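Local coordinates for protein neuraminidase (PDB 5MUL) that is a beta-propeller glycoside hydrolase that binds glucuronic acid and probably acts as a rhamnosidase, at residues 24-29 with 54-59; 135-140 with 156-161; 256-261 with 305-310; 350-355 with 369-374. One frame throughout, in Å; residues are numbered along the deposited sequence. Where two conformers were deposited one is given.

Contact 1: 24-29 with 54-59; sequences VEVAKG and ISYYDA
Val26, Ala27 and Gly29 pack against Ile54 and Tyr56 in an apolar seam between two sheets of the propeller, where the first strand of the modelled chain meets the next blade. The axes of 24-29 and 54-57 come within 7.2 Å, their directions 25° apart, and side chains meet across the interval without any hydrogen bond between the segments. Val26 and Ile54 meet tip to tip, Val26 CG2 lying 3.9 Å from Ile54 CD1. The other Val26 methyl, CG1, is 4.1 Å from Tyr56 CE1, as these two side chains pass each other in opposite directions. With its CG set between the backbone N and the carbonyl carbon (chi1 63°), Tyr56 sends its ring toward strand 24-29. The phenol end runs in beside Ala27, whose CB is 3.4 Å from Tyr56 OH, while Tyr56 CE2 passes 3.9 Å from Lys28 O. Farther along, the strands draw together until Gly29 CA sits 3.2 Å from Tyr57 O, a backbone approach made by a residue without a side chain. The Lys28 side chain ends away from the seam. Trp75 packs on both Val26 and Ile54, and Tyr56 also touches Val64 and Ile420. Strand 22-29 pairs with strand 418-425 at the edge of its three-stranded sheet, whereas strand 51-57 runs between strands 45-48 and 62-69 in the adjoining one.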
loop_
_atom_site.group_PDB
_atom_site.type_symbol
_atom_site.label_atom_id
_atom_site.label_comp_id
_atom_site.label_asym_id
_atom_site.label_seq_id
_atom_site.Cartn_x
_atom_site.Cartn_y
_atom_site.Cartn_z
ATOM N N VAL A 24 -16.166 -7.348 -11.863
ATOM C CA VAL A 24 -16.287 -8.786 -11.672
ATOM C C VAL A 24 -16.667 -9.096 -10.244
ATOM O O VAL A 24 -15.942 -8.765 -9.308
ATOM C CB VAL A 24 -14.986 -9.513 -12.038
ATOM C CG1 VAL A 24 -15.163 -11.017 -11.871
ATOM C CG2 VAL A 24 -14.546 -9.153 -13.461
ATOM N N GLU A 25 -17.797 -9.759 -10.021
ATOM C CA GLU A 25 -18.225 -10.126 -8.692
ATOM C C GLU A 25 -17.311 -11.138 -8.033
ATOM O O GLU A 25 -16.813 -12.033 -8.695
ATOM C CB GLU A 25 -19.617 -10.754 -8.702
ATOM C CG GLU A 25 -20.723 -9.784 -9.024
ATOM C CD GLU A 25 -22.115 -10.408 -8.944
ATOM O OE1 GLU A 25 -22.262 -11.608 -8.609
ATOM O OE2 GLU A 25 -23.060 -9.649 -9.199
ATOM N N VAL A 26 -17.118 -10.952 -6.728
ATOM C CA VAL A 26 -16.460 -11.941 -5.899
ATOM C C VAL A 26 -17.489 -12.583 -4.966
ATOM O O VAL A 26 -18.020 -13.641 -5.287
ATOM C CB VAL A 26 -15.272 -11.327 -5.130
ATOM C CG1 VAL A 26 -14.558 -12.420 -4.364
ATOM C CG2 VAL A 26 -14.322 -10.613 -6.090
ATOM N N ALA A 27 -17.781 -11.937 -3.853
ATOM C CA ALA A 27 -18.781 -12.372 -2.889
ATOM C C ALA A 27 -19.041 -11.228 -1.949
ATOM O O ALA A 27 -18.293 -10.236 -1.933
ATOM C CB ALA A 27 -18.305 -13.582 -2.120
ATOM N N LYS A 28 -20.102 -11.323 -1.146
ATOM C CA LYS A 28 -20.367 -10.280 -0.162
ATOM C C LYS A 28 -19.454 -10.440 1.041
ATOM O O LYS A 28 -19.134 -11.558 1.462
ATOM C CB LYS A 28 -21.824 -10.263 0.282
ATOM C CG LYS A 28 -22.790 -9.947 -0.840
ATOM C CD LYS A 28 -24.212 -9.915 -0.307
ATOM C CE LYS A 28 -25.201 -9.484 -1.374
ATOM N NZ LYS A 28 -26.444 -8.944 -0.744
ATOM N N GLY A 29 -19.005 -9.313 1.566
ATOM C CA GLY A 29 -18.137 -9.289 2.730
ATOM C C GLY A 29 -18.539 -8.194 3.677
ATOM O O GLY A 29 -19.371 -7.353 3.343
ATOM N N ILE A 54 -7.361 -13.356 -3.572
ATOM C CA ILE A 54 -8.029 -12.301 -2.815
ATOM C C ILE A 54 -8.254 -12.731 -1.382
ATOM O O ILE A 54 -8.371 -13.939 -1.120
ATOM C CB ILE A 54 -9.371 -11.913 -3.505
ATOM C CG1 ILE A 54 -9.938 -10.559 -3.048
ATOM C CG2 ILE A 54 -10.412 -13.025 -3.368
ATOM C CD1 ILE A 54 -11.132 -10.058 -3.858
ATOM N N SER A 55 -8.371 -11.774 -0.480
ATOM C CA SER A 55 -8.671 -12.046 0.932
ATOM C C SER A 55 -9.680 -11.039 1.427
ATOM O O SER A 55 -9.587 -9.868 1.055
ATOM C CB SER A 55 -7.394 -11.983 1.780
ATOM O OG SER A 55 -6.750 -10.718 1.684
ATOM N N TYR A 56 -10.621 -11.478 2.261
ATOM C CA TYR A 56 -11.640 -10.592 2.835
ATOM C C TYR A 56 -12.325 -11.301 4.000
ATOM O O TYR A 56 -12.132 -12.506 4.211
ATOM C CB TYR A 56 -12.688 -10.191 1.775
ATOM C CG TYR A 56 -13.492 -11.365 1.222
ATOM C CD1 TYR A 56 -13.038 -12.085 0.129
ATOM C CD2 TYR A 56 -14.719 -11.740 1.787
ATOM C CE1 TYR A 56 -13.746 -13.154 -0.373
ATOM C CE2 TYR A 56 -15.431 -12.815 1.287
ATOM C CZ TYR A 56 -14.937 -13.510 0.203
ATOM O OH TYR A 56 -15.588 -14.595 -0.332
ATOM N N TYR A 57 -13.083 -10.537 4.773
ATOM C CA TYR A 57 -13.902 -11.119 5.838
ATOM C C TYR A 57 -15.331 -11.266 5.341
ATOM O O TYR A 57 -15.891 -10.305 4.826
ATOM C CB TYR A 57 -13.870 -10.248 7.092
ATOM C CG TYR A 57 -12.533 -10.186 7.760
ATOM C CD1 TYR A 57 -12.073 -11.230 8.563
ATOM C CD2 TYR A 57 -11.723 -9.071 7.595
ATOM C CE1 TYR A 57 -10.822 -11.159 9.172
ATOM C CE2 TYR A 57 -10.492 -8.986 8.200
ATOM C CZ TYR A 57 -10.037 -10.023 8.978
ATOM O OH TYR A 57 -8.792 -9.892 9.567
ATOM N N ASP A 58 -15.908 -12.449 5.489
ATOM C CA ASP A 58 -17.322 -12.648 5.118
ATOM C C ASP A 58 -18.264 -12.045 6.179
ATOM O O ASP A 58 -17.804 -11.507 7.195
ATOM C CB ASP A 58 -17.619 -14.127 4.823
ATOM C CG ASP A 58 -17.577 -15.019 6.056
ATOM O OD1 ASP A 58 -17.595 -14.529 7.216
ATOM O OD2 ASP A 58 -17.497 -16.231 5.828
ATOM N N ALA A 59 -19.573 -12.147 5.941
ATOM C CA ALA A 59 -20.597 -11.619 6.863
ATOM C C ALA A 59 -20.523 -12.208 8.275
ATOM O O ALA A 59 -20.800 -11.515 9.258
ATOM C CB ALA A 59 -21.989 -11.842 6.284
#

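Contact 2: 135-140 with 156-161; sequences GVDEGN and FVYRSG
Tyr158 and Ser160 reach from their strand to Asp137 and hold it by two different groups, backbone and carboxylate. The phenol donates to the main chain: Tyr158 OH is 2.7 Å from Asp137 O, which lies near the ring plane at the hydroxyl edge. The tyrosine CG lies between the backbone N and the carbonyl carbon (chi1 63°), sending the ring to Asp137. Relative to the acceptor, the hydroxyl stands above the carbonyl plane, with a C=O...donor angle of 135°. The side chain of the same aspartate takes a bond from Ser160 OG, 2.8 Å from Asp137 OD1 and on its syn side, somewhat out of the carboxylate plane. A third bond is purely backbone, from Gly161 N to Asn140 O at 2.8 Å, nearly straight at 163°; Ser160 CA adds a CA-H...O contact to the same oxygen.

A water molecule widens the grip on the phenol. It donates to Tyr158 OH at 2.9 Å and to Glu138 OE2 at 2.7 Å, so the hydroxyl gives one bond to Asp137 O and receives another. Glu138 extends beyond CG to bring its carboxylate to this water, and is itself held by the backbone N atoms of Thr134 and Met133. Asp137 OD1 is also bonded to Ser162 OG, and Ser162 N bonds to Ser160 OG, so the turn after the strand helps to position both partners.

The loop containing 135-140 leads directly into strand 141-142, which pairs with strand 154-160. On the other side of that strand lies 167-174, whose Val169 touches Asp137, Tyr158 and Ser160.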
loop_
_atom_site.group_PDB
_atom_site.type_symbol
_atom_site.label_atom_id
_atom_site.label_comp_id
_atom_site.label_asym_id
_atom_site.label_seq_id
_atom_site.Cartn_x
_atom_site.Cartn_y
_atom_site.Cartn_z
ATOM N N GLY A 135 10.375 -15.215 15.957
ATOM C CA GLY A 135 10.181 -15.414 17.388
ATOM C C GLY A 135 10.662 -14.296 18.285
ATOM O O GLY A 135 10.769 -14.508 19.515
ATOM N N VAL A 136 10.971 -13.128 17.736
ATOM C CA VAL A 136 11.503 -12.006 18.493
ATOM C C VAL A 136 10.664 -10.795 18.132
ATOM O O VAL A 136 10.404 -10.549 16.933
ATOM C CB VAL A 136 13.003 -11.750 18.167
ATOM C CG1 VAL A 136 13.536 -10.513 18.893
ATOM C CG2 VAL A 136 13.831 -12.981 18.489
ATOM N N ASP A 137 10.226 -10.053 19.138
ATOM C CA ASP A 137 9.445 -8.857 18.937
ATOM C C ASP A 137 8.153 -9.140 18.144
ATOM O O ASP A 137 7.788 -8.399 17.216
ATOM C CB ASP A 137 10.277 -7.766 18.239
ATOM C CG ASP A 137 9.643 -6.396 18.349
ATOM O OD1 ASP A 137 8.725 -6.230 19.177
ATOM O OD2 ASP A 137 10.055 -5.482 17.613
ATOM N N GLU A 138 7.461 -10.215 18.505
ATOM C CA GLU A 138 6.226 -10.614 17.827
ATOM C C GLU A 138 5.003 -10.571 18.729
ATOM O O GLU A 138 3.987 -11.157 18.399
ATOM C CB GLU A 138 6.409 -11.961 17.146
ATOM C CG GLU A 138 7.357 -11.822 15.955
ATOM C CD GLU A 138 7.818 -13.097 15.304
ATOM O OE1 GLU A 138 7.439 -14.218 15.714
ATOM O OE2 GLU A 138 8.579 -12.995 14.315
ATOM N N GLY A 139 5.077 -9.804 19.811
ATOM C CA GLY A 139 3.976 -9.670 20.754
ATOM C C GLY A 139 3.027 -8.500 20.612
ATOM O O GLY A 139 1.941 -8.520 21.222
ATOM N N ASN A 140 3.400 -7.462 19.836
ATOM C CA ASN A 140 2.558 -6.261 19.670
ATOM C C ASN A 140 2.640 -5.786 18.231
ATOM O O ASN A 140 3.251 -4.765 17.884
ATOM C CB ASN A 140 2.889 -5.129 20.661
ATOM C CG ASN A 140 1.827 -4.027 20.678
ATOM O OD1 ASN A 140 1.268 -3.648 19.634
ATOM N ND2 ASN A 140 1.562 -3.490 21.866
ATOM N N PHE A 156 8.595 -8.614 4.751
ATOM C CA PHE A 156 7.466 -8.370 5.644
ATOM C C PHE A 156 7.785 -7.160 6.472
ATOM O O PHE A 156 8.898 -7.075 7.018
ATOM C CB PHE A 156 7.217 -9.575 6.548
ATOM C CG PHE A 156 6.015 -9.455 7.457
ATOM C CD1 PHE A 156 4.725 -9.503 6.939
ATOM C CD2 PHE A 156 6.174 -9.340 8.822
ATOM C CE1 PHE A 156 3.621 -9.463 7.761
ATOM C CE2 PHE A 156 5.065 -9.310 9.649
ATOM C CZ PHE A 156 3.809 -9.376 9.130
ATOM N N VAL A 157 6.871 -6.218 6.554
ATOM C CA VAL A 157 7.028 -5.032 7.380
ATOM C C VAL A 157 5.837 -4.975 8.289
ATOM O O VAL A 157 4.716 -5.257 7.870
ATOM C CB VAL A 157 7.108 -3.772 6.536
ATOM C CG1 VAL A 157 7.094 -2.524 7.411
ATOM C CG2 VAL A 157 8.352 -3.808 5.683
ATOM N N TYR A 158 6.037 -4.608 9.548
ATOM C CA TYR A 158 4.920 -4.406 10.491
ATOM C C TYR A 158 5.259 -3.269 11.437
ATOM O O TYR A 158 6.419 -2.846 11.545
ATOM C CB TYR A 158 4.586 -5.689 11.243
ATOM C CG TYR A 158 5.657 -6.263 12.138
ATOM C CD1 TYR A 158 6.684 -7.038 11.631
ATOM C CD2 TYR A 158 5.604 -6.093 13.534
ATOM C CE1 TYR A 158 7.606 -7.665 12.446
ATOM C CE2 TYR A 158 6.550 -6.691 14.332
ATOM C CZ TYR A 158 7.539 -7.484 13.802
ATOM O OH TYR A 158 8.475 -8.124 14.603
ATOM N N ARG A 159 4.210 -2.778 12.080
ATOM C CA ARG A 159 4.338 -1.782 13.140
ATOM C C ARG A 159 4.416 -2.525 14.463
ATOM O O ARG A 159 3.436 -3.145 14.893
ATOM C CB ARG A 159 3.147 -0.854 13.105
ATOM C CG ARG A 159 3.156 0.203 14.197
ATOM C CD ARG A 159 2.025 1.204 13.995
ATOM N NE ARG A 159 2.221 1.956 12.765
ATOM C CZ ARG A 159 2.831 3.130 12.702
ATOM N NH1 ARG A 159 3.230 3.764 13.807
ATOM N NH2 ARG A 159 3.008 3.698 11.524
ATOM N N SER A 160 5.591 -2.498 15.080
ATOM C CA SER A 160 5.756 -3.093 16.408
ATOM C C SER A 160 5.501 -2.046 17.487
ATOM O O SER A 160 6.045 -0.948 17.434
ATOM C CB SER A 160 7.149 -3.649 16.604
ATOM O OG SER A 160 7.223 -4.197 17.907
ATOM N N GLY A 161 4.708 -2.469 18.468
ATOM C CA GLY A 161 4.426 -1.652 19.663
ATOM C C GLY A 161 5.208 -2.092 20.884
ATOM O O GLY A 161 4.909 -1.617 21.998
HETATM O O HOH W 1 9.397 -10.575 13.472
#

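Contact 3: 256-261 with 305-310; sequences EYACRI and KTWHNR
Trp307 lays its indole across Ala258 and ends at the carboxylate of Glu256. Beginning at the backbone, Trp307 CB lies 3.5 Å from Ala258 O, and Trp307 CG keeps a similar distance from that carbonyl oxygen. Its CG is anti to its own carbonyl carbon (chi1 -68°), which carries the ring over segment 256-261. Next, Trp307 CD2 meets Ala258 CB at 3.6 Å. This methyl sits almost exactly above the six-membered ring, 3.4 Å from Ala258 CB to the centroid of the Trp307 benzo ring, and makes a CH-pi contact over the face. At the edge, Trp307 NE1 donates to Glu256 OE2 at 2.9 Å, with a nearly linear N-H...O angle of 170°. The acceptor lies in the indole plane, yet the carboxylate is turned steeply against the ring, so the N-H comes to it from above its own plane. Glu256 reaches there in an extended chain, and its OE2 is held a second time by Ser241 OG. The methyl over the face and the bond at the edge together probably help to fix the indole's rotation. Beyond the ring, a water takes a bond from Asn309 ND2 and gives one to Ala258 O. Ala258 and Cys259 form a classic beta bulge opposite Leu226, at the corner where the alanine meets the tryptophan. Strands 256-259 and 307-311 are the outermost strands of consecutive four-stranded sheets, so this is a blade-to-blade contact at the periphery of a beta-propeller.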
loop_
_atom_site.group_PDB
_atom_site.type_symbol
_atom_site.label_atom_id
_atom_site.label_comp_id
_atom_site.label_asym_id
_atom_site.label_seq_id
_atom_site.Cartn_x
_atom_site.Cartn_y
_atom_site.Cartn_z
ATOM N N GLU A 256 16.188 12.153 4.164
ATOM C CA GLU A 256 15.944 12.864 2.933
ATOM C C GLU A 256 14.511 13.353 2.918
ATOM O O GLU A 256 13.570 12.563 3.094
ATOM C CB GLU A 256 16.210 11.996 1.691
ATOM C CG GLU A 256 15.980 12.766 0.409
ATOM C CD GLU A 256 16.216 11.970 -0.845
ATOM O OE1 GLU A 256 16.303 10.723 -0.780
ATOM O OE2 GLU A 256 16.310 12.612 -1.920
ATOM N N TYR A 257 14.320 14.634 2.672
ATOM C CA TYR A 257 13.016 15.221 2.587
ATOM C C TYR A 257 12.628 15.312 1.118
ATOM O O TYR A 257 13.193 16.099 0.360
ATOM C CB TYR A 257 12.980 16.597 3.302
ATOM C CG TYR A 257 12.978 16.371 4.764
ATOM C CD1 TYR A 257 14.156 16.133 5.458
ATOM C CD2 TYR A 257 11.788 16.360 5.474
ATOM C CE1 TYR A 257 14.151 15.855 6.799
ATOM C CE2 TYR A 257 11.751 16.079 6.838
ATOM C CZ TYR A 257 12.947 15.822 7.500
ATOM O OH TYR A 257 12.917 15.546 8.835
ATOM N N ALA A 258 11.666 14.501 0.685
ATOM C CA ALA A 258 11.096 14.602 -0.664
ATOM C C ALA A 258 10.296 15.877 -0.782
ATOM O O ALA A 258 10.297 16.538 -1.837
ATOM C CB ALA A 258 10.226 13.390 -0.951
ATOM N N CYS A 259 9.593 16.232 0.293
ATOM C CA CYS A 259 8.844 17.476 0.341
ATOM C C CYS A 259 8.754 17.964 1.785
ATOM O O CYS A 259 8.492 17.172 2.687
ATOM C CB CYS A 259 7.452 17.222 -0.251
ATOM S SG CYS A 259 6.539 18.655 -0.866
ATOM N N ARG A 260 8.968 19.265 2.001
ATOM C CA ARG A 260 8.726 19.887 3.296
ATOM C C ARG A 260 7.283 20.354 3.328
ATOM O O ARG A 260 6.881 21.152 2.492
ATOM C CB ARG A 260 9.666 21.079 3.512
ATOM C CG ARG A 260 11.143 20.701 3.533
ATOM C CD ARG A 260 11.534 19.977 4.812
ATOM N NE ARG A 260 12.981 19.781 4.935
ATOM C CZ ARG A 260 13.614 19.540 6.081
ATOM N NH1 ARG A 260 12.948 19.470 7.218
ATOM N NH2 ARG A 260 14.924 19.371 6.094
ATOM N N ILE A 261 6.495 19.825 4.268
ATOM C CA ILE A 261 5.082 20.117 4.383
ATOM C C ILE A 261 4.809 20.330 5.865
ATOM O O ILE A 261 4.923 19.409 6.675
ATOM C CB ILE A 261 4.195 18.958 3.844
ATOM C CG1 ILE A 261 4.576 18.591 2.404
ATOM C CG2 ILE A 261 2.711 19.304 3.968
ATOM C CD1 ILE A 261 4.313 17.139 2.042
ATOM N N LYS A 305 17.243 13.422 -10.673
ATOM C CA LYS A 305 17.945 14.670 -10.366
ATOM C C LYS A 305 17.332 15.438 -9.201
ATOM O O LYS A 305 18.054 15.883 -8.317
ATOM C CB LYS A 305 17.938 15.577 -11.596
ATOM N N THR A 306 16.012 15.624 -9.215
ATOM C CA THR A 306 15.337 16.395 -8.189
ATOM C C THR A 306 13.936 15.868 -7.937
ATOM O O THR A 306 13.353 15.149 -8.770
ATOM C CB THR A 306 15.178 17.901 -8.532
ATOM O OG1 THR A 306 14.459 18.039 -9.760
ATOM C CG2 THR A 306 16.511 18.600 -8.642
ATOM N N TRP A 307 13.419 16.291 -6.792
ATOM C CA TRP A 307 12.039 16.094 -6.432
ATOM C C TRP A 307 11.138 17.127 -7.053
ATOM O O TRP A 307 11.472 18.319 -7.109
ATOM C CB TRP A 307 11.850 16.116 -4.914
ATOM C CG TRP A 307 12.473 14.940 -4.229
ATOM C CD1 TRP A 307 13.683 14.896 -3.619
ATOM C CD2 TRP A 307 11.920 13.622 -4.123
ATOM N NE1 TRP A 307 13.935 13.636 -3.126
ATOM C CE2 TRP A 307 12.869 12.830 -3.441
ATOM C CE3 TRP A 307 10.728 13.038 -4.549
ATOM C CZ2 TRP A 307 12.646 11.476 -3.148
ATOM C CZ3 TRP A 307 10.513 11.680 -4.258
ATOM C CH2 TRP A 307 11.466 10.934 -3.574
ATOM N N HIS A 308 9.970 16.678 -7.477
ATOM C CA HIS A 308 8.926 17.533 -8.000
ATOM C C HIS A 308 7.624 17.189 -7.304
ATOM O O HIS A 308 7.423 16.046 -6.848
ATOM C CB HIS A 308 8.715 17.292 -9.494
ATOM C CG HIS A 308 9.956 17.377 -10.313
ATOM N ND1 HIS A 308 10.479 18.575 -10.752
ATOM C CD2 HIS A 308 10.777 16.414 -10.787
ATOM C CE1 HIS A 308 11.573 18.343 -11.455
ATOM N NE2 HIS A 308 11.776 17.040 -11.492
ATOM N N ASN A 309 6.719 18.138 -7.247
ATOM C CA ASN A 309 5.358 17.827 -6.873
ATOM C C ASN A 309 4.358 18.584 -7.715
ATOM O O ASN A 309 4.611 19.687 -8.194
ATOM C CB ASN A 309 5.117 17.990 -5.381
ATOM C CG ASN A 309 5.449 19.377 -4.867
ATOM O OD1 ASN A 309 4.552 20.197 -4.687
ATOM N ND2 ASN A 309 6.731 19.625 -4.568
ATOM N N ARG A 310 3.227 17.947 -7.938
ATOM C CA ARG A 310 2.222 18.446 -8.839
ATOM C C ARG A 310 0.836 18.162 -8.276
ATOM O O ARG A 310 0.573 17.081 -7.725
ATOM C CB ARG A 310 2.426 17.763 -10.182
ATOM C CG ARG A 310 1.651 18.354 -11.279
ATOM C CD ARG A 310 2.064 17.849 -12.637
ATOM N NE ARG A 310 1.006 18.287 -13.503
ATOM C CZ ARG A 310 0.687 17.784 -14.681
ATOM N NH1 ARG A 310 1.354 16.769 -15.226
ATOM N NH2 ARG A 310 -0.339 18.327 -15.322
HETATM O O HOH W 2 8.703 17.836 -3.847
#

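Contact 4: 350-355 with 369-374; sequences EERGSR and WIVTDL
Arg352 grips Asp373 side-on with two nitrogens, one to each carboxylate oxygen. Arg352 NE donates to Asp373 OD1 at 2.8 Å in an almost perfectly straight bond of 178°, lying in the guanidinium plane and reaching the syn side of the oxygen. The second bond of this salt bridge, from Arg352 NH2 to Asp373 OD2 at 3.0 Å, is more bent and arrives from above the carboxylate plane. The planes of the two groups are 42° apart, which probably underlies the difference.

The arginine reaches the aspartate through a chain that is extended at chi2: CG stands anti to the carbonyl carbon and a bend at chi3 (67°) turns NE toward Asp373. That bend also sets one face of the guanidinium against Val371, whose CG1 is 3.5 Å from Arg352 NH1 and offset toward the rim of the group. Both partners belong to one blade of the propeller: segment 350-355 is part of the connection between strands 342-347 and 357-361, and 370-373 is the outermost strand, reached across 357-361. Ser357 of that intervening strand bonds to Asp373 OD1 through its hydroxyl, while Phe347 of 342-347 packs on both Arg352 and Val371. Water joins the same surface, donating to Asp373 OD2 at 2.7 Å and to Arg352 O at 2.9 Å.

Arg355 behaves differently. Its CB lies 3.9 Å from Asp373 OD1, but a kink at chi2 leads the guanidinium away from the aspartate, and Arg355 NH1 instead donates to Gly353 O at 2.9 Å.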
loop_
_atom_site.group_PDB
_atom_site.type_symbol
_atom_site.label_atom_id
_atom_site.label_comp_id
_atom_site.label_asym_id
_atom_site.label_seq_id
_atom_site.Cartn_x
_atom_site.Cartn_y
_atom_site.Cartn_z
ATOM N N GLU A 350 -15.864 13.212 -2.571
ATOM C CA GLU A 350 -17.250 13.666 -2.473
ATOM C C GLU A 350 -17.619 14.621 -3.595
ATOM O O GLU A 350 -18.782 14.634 -4.014
ATOM C CB GLU A 350 -17.530 14.314 -1.112
ATOM C CG GLU A 350 -16.862 15.663 -0.887
ATOM C CD GLU A 350 -17.342 16.351 0.386
ATOM O OE1 GLU A 350 -18.232 15.791 1.088
ATOM O OE2 GLU A 350 -16.797 17.442 0.671
ATOM N N GLU A 351 -16.665 15.388 -4.112
ATOM C CA GLU A 351 -16.926 16.295 -5.245
ATOM C C GLU A 351 -17.362 15.581 -6.504
ATOM O O GLU A 351 -18.015 16.201 -7.348
ATOM C CB GLU A 351 -15.721 17.161 -5.605
ATOM C CG GLU A 351 -15.407 18.250 -4.591
ATOM C CD GLU A 351 -14.431 19.279 -5.107
ATOM O OE1 GLU A 351 -13.901 19.172 -6.229
ATOM O OE2 GLU A 351 -14.161 20.234 -4.365
ATOM N N ARG A 352 -16.966 14.311 -6.646
ATOM C CA ARG A 352 -17.343 13.491 -7.804
ATOM C C ARG A 352 -18.387 12.463 -7.444
ATOM O O ARG A 352 -18.598 11.501 -8.188
ATOM C CB ARG A 352 -16.107 12.826 -8.411
ATOM C CG ARG A 352 -15.066 13.817 -8.876
ATOM C CD ARG A 352 -14.033 13.178 -9.782
ATOM N NE ARG A 352 -14.659 12.762 -11.035
ATOM C CZ ARG A 352 -14.790 13.495 -12.140
ATOM N NH1 ARG A 352 -14.333 14.756 -12.206
ATOM N NH2 ARG A 352 -15.403 12.955 -13.201
ATOM N N GLY A 353 -19.076 12.652 -6.333
ATOM C CA GLY A 353 -20.099 11.737 -5.882
ATOM C C GLY A 353 -19.618 10.446 -5.277
ATOM O O GLY A 353 -20.345 9.464 -5.178
ATOM N N SER A 354 -18.360 10.469 -4.794
ATOM C CA SER A 354 -17.759 9.323 -4.124
ATOM C C SER A 354 -17.706 8.067 -5.019
ATOM O O SER A 354 -17.810 6.952 -4.539
ATOM C CB SER A 354 -18.432 9.051 -2.801
ATOM O OG SER A 354 -18.245 10.203 -1.967
ATOM N N ARG A 355 -17.566 8.321 -6.313
ATOM C CA ARG A 355 -17.349 7.252 -7.293
ATOM C C ARG A 355 -15.920 6.729 -7.132
ATOM O O ARG A 355 -15.078 7.333 -6.452
ATOM C CB ARG A 355 -17.559 7.798 -8.717
ATOM C CG ARG A 355 -18.983 7.878 -9.252
ATOM C CD ARG A 355 -19.995 8.491 -8.332
ATOM N NE ARG A 355 -21.322 8.488 -8.958
ATOM C CZ ARG A 355 -22.466 8.693 -8.304
ATOM N NH1 ARG A 355 -22.502 8.950 -6.997
ATOM N NH2 ARG A 355 -23.602 8.667 -8.978
ATOM N N TRP A 369 -3.874 16.429 -16.906
ATOM C CA TRP A 369 -4.579 15.323 -16.232
ATOM C C TRP A 369 -5.964 15.195 -16.862
ATOM O O TRP A 369 -6.632 16.214 -17.073
ATOM C CB TRP A 369 -4.744 15.607 -14.755
ATOM C CG TRP A 369 -3.499 15.558 -13.971
ATOM C CD1 TRP A 369 -2.751 16.614 -13.574
ATOM C CD2 TRP A 369 -2.827 14.384 -13.470
ATOM N NE1 TRP A 369 -1.670 16.193 -12.878
ATOM C CE2 TRP A 369 -1.695 14.827 -12.772
ATOM C CE3 TRP A 369 -3.094 13.004 -13.522
ATOM C CZ2 TRP A 369 -0.819 13.957 -12.138
ATOM C CZ3 TRP A 369 -2.222 12.131 -12.888
ATOM C CH2 TRP A 369 -1.101 12.619 -12.187
ATOM N N ILE A 370 -6.378 13.966 -17.180
ATOM C CA ILE A 370 -7.753 13.669 -17.615
ATOM C C ILE A 370 -8.411 12.936 -16.447
ATOM O O ILE A 370 -7.900 11.896 -16.031
ATOM C CB ILE A 370 -7.771 12.756 -18.862
ATOM C CG1 ILE A 370 -6.948 13.363 -20.009
ATOM C CG2 ILE A 370 -9.207 12.466 -19.310
ATOM C CD1 ILE A 370 -7.425 14.718 -20.471
ATOM N N VAL A 371 -9.489 13.477 -15.902
ATOM C CA VAL A 371 -10.170 12.925 -14.742
ATOM C C VAL A 371 -11.490 12.290 -15.150
ATOM O O VAL A 371 -12.349 12.952 -15.760
ATOM C CB VAL A 371 -10.437 13.992 -13.671
ATOM C CG1 VAL A 371 -11.120 13.383 -12.458
ATOM C CG2 VAL A 371 -9.125 14.648 -13.260
ATOM N N THR A 372 -11.644 11.018 -14.809
ATOM C CA THR A 372 -12.844 10.239 -15.156
ATOM C C THR A 372 -13.299 9.436 -13.975
ATOM O O THR A 372 -12.572 9.292 -12.984
ATOM C CB THR A 372 -12.551 9.246 -16.273
ATOM O OG1 THR A 372 -11.501 8.338 -15.885
ATOM C CG2 THR A 372 -12.178 9.977 -17.566
ATOM N N ASP A 373 -14.515 8.932 -14.051
ATOM C CA ASP A 373 -15.058 8.023 -13.084
ATOM C C ASP A 373 -15.103 6.636 -13.667
ATOM O O ASP A 373 -15.567 6.438 -14.803
ATOM C CB ASP A 373 -16.440 8.454 -12.643
ATOM C CG ASP A 373 -16.445 9.865 -12.102
ATOM O OD1 ASP A 373 -15.648 10.172 -11.179
ATOM O OD2 ASP A 373 -17.235 10.710 -12.589
ATOM N N LEU A 374 -14.581 5.676 -12.927
ATOM C CA LEU A 374 -14.595 4.273 -13.332
ATOM C C LEU A 374 -15.874 3.581 -12.940
ATOM O O LEU A 374 -16.242 2.569 -13.574
ATOM C CB LEU A 374 -13.404 3.527 -12.714
ATOM C CG LEU A 374 -12.024 4.112 -13.041
ATOM C CD1 LEU A 374 -10.952 3.196 -12.492
ATOM C CD2 LEU A 374 -11.832 4.315 -14.513
HETATM O O HOH W 3 -18.818 12.245 -10.982
#

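In the fold
The four contacts follow one another along the chain and are spread around the propeller. Contacts 1 and 3 join neighbouring sheets and lie on opposite sides of the chain's centre, with their own centres about 38 Å apart. Contacts 2 and 4 each tie a loop to a strand: in contact 4 the loop joins two strands of the same sheet, in contact 2 it leads into that strand's sheet. They too face each other across the centre, again about 38 Å between centres. Contacts 3 and 4 touch, where Arg310 CZ packs 3.4 Å from Trp369 NE1. Strand 22-29 of contact 1 pairs with the C-terminal strand 418-425, so both chain ends share a sheet, consistent with the way beta-propellers close their ring.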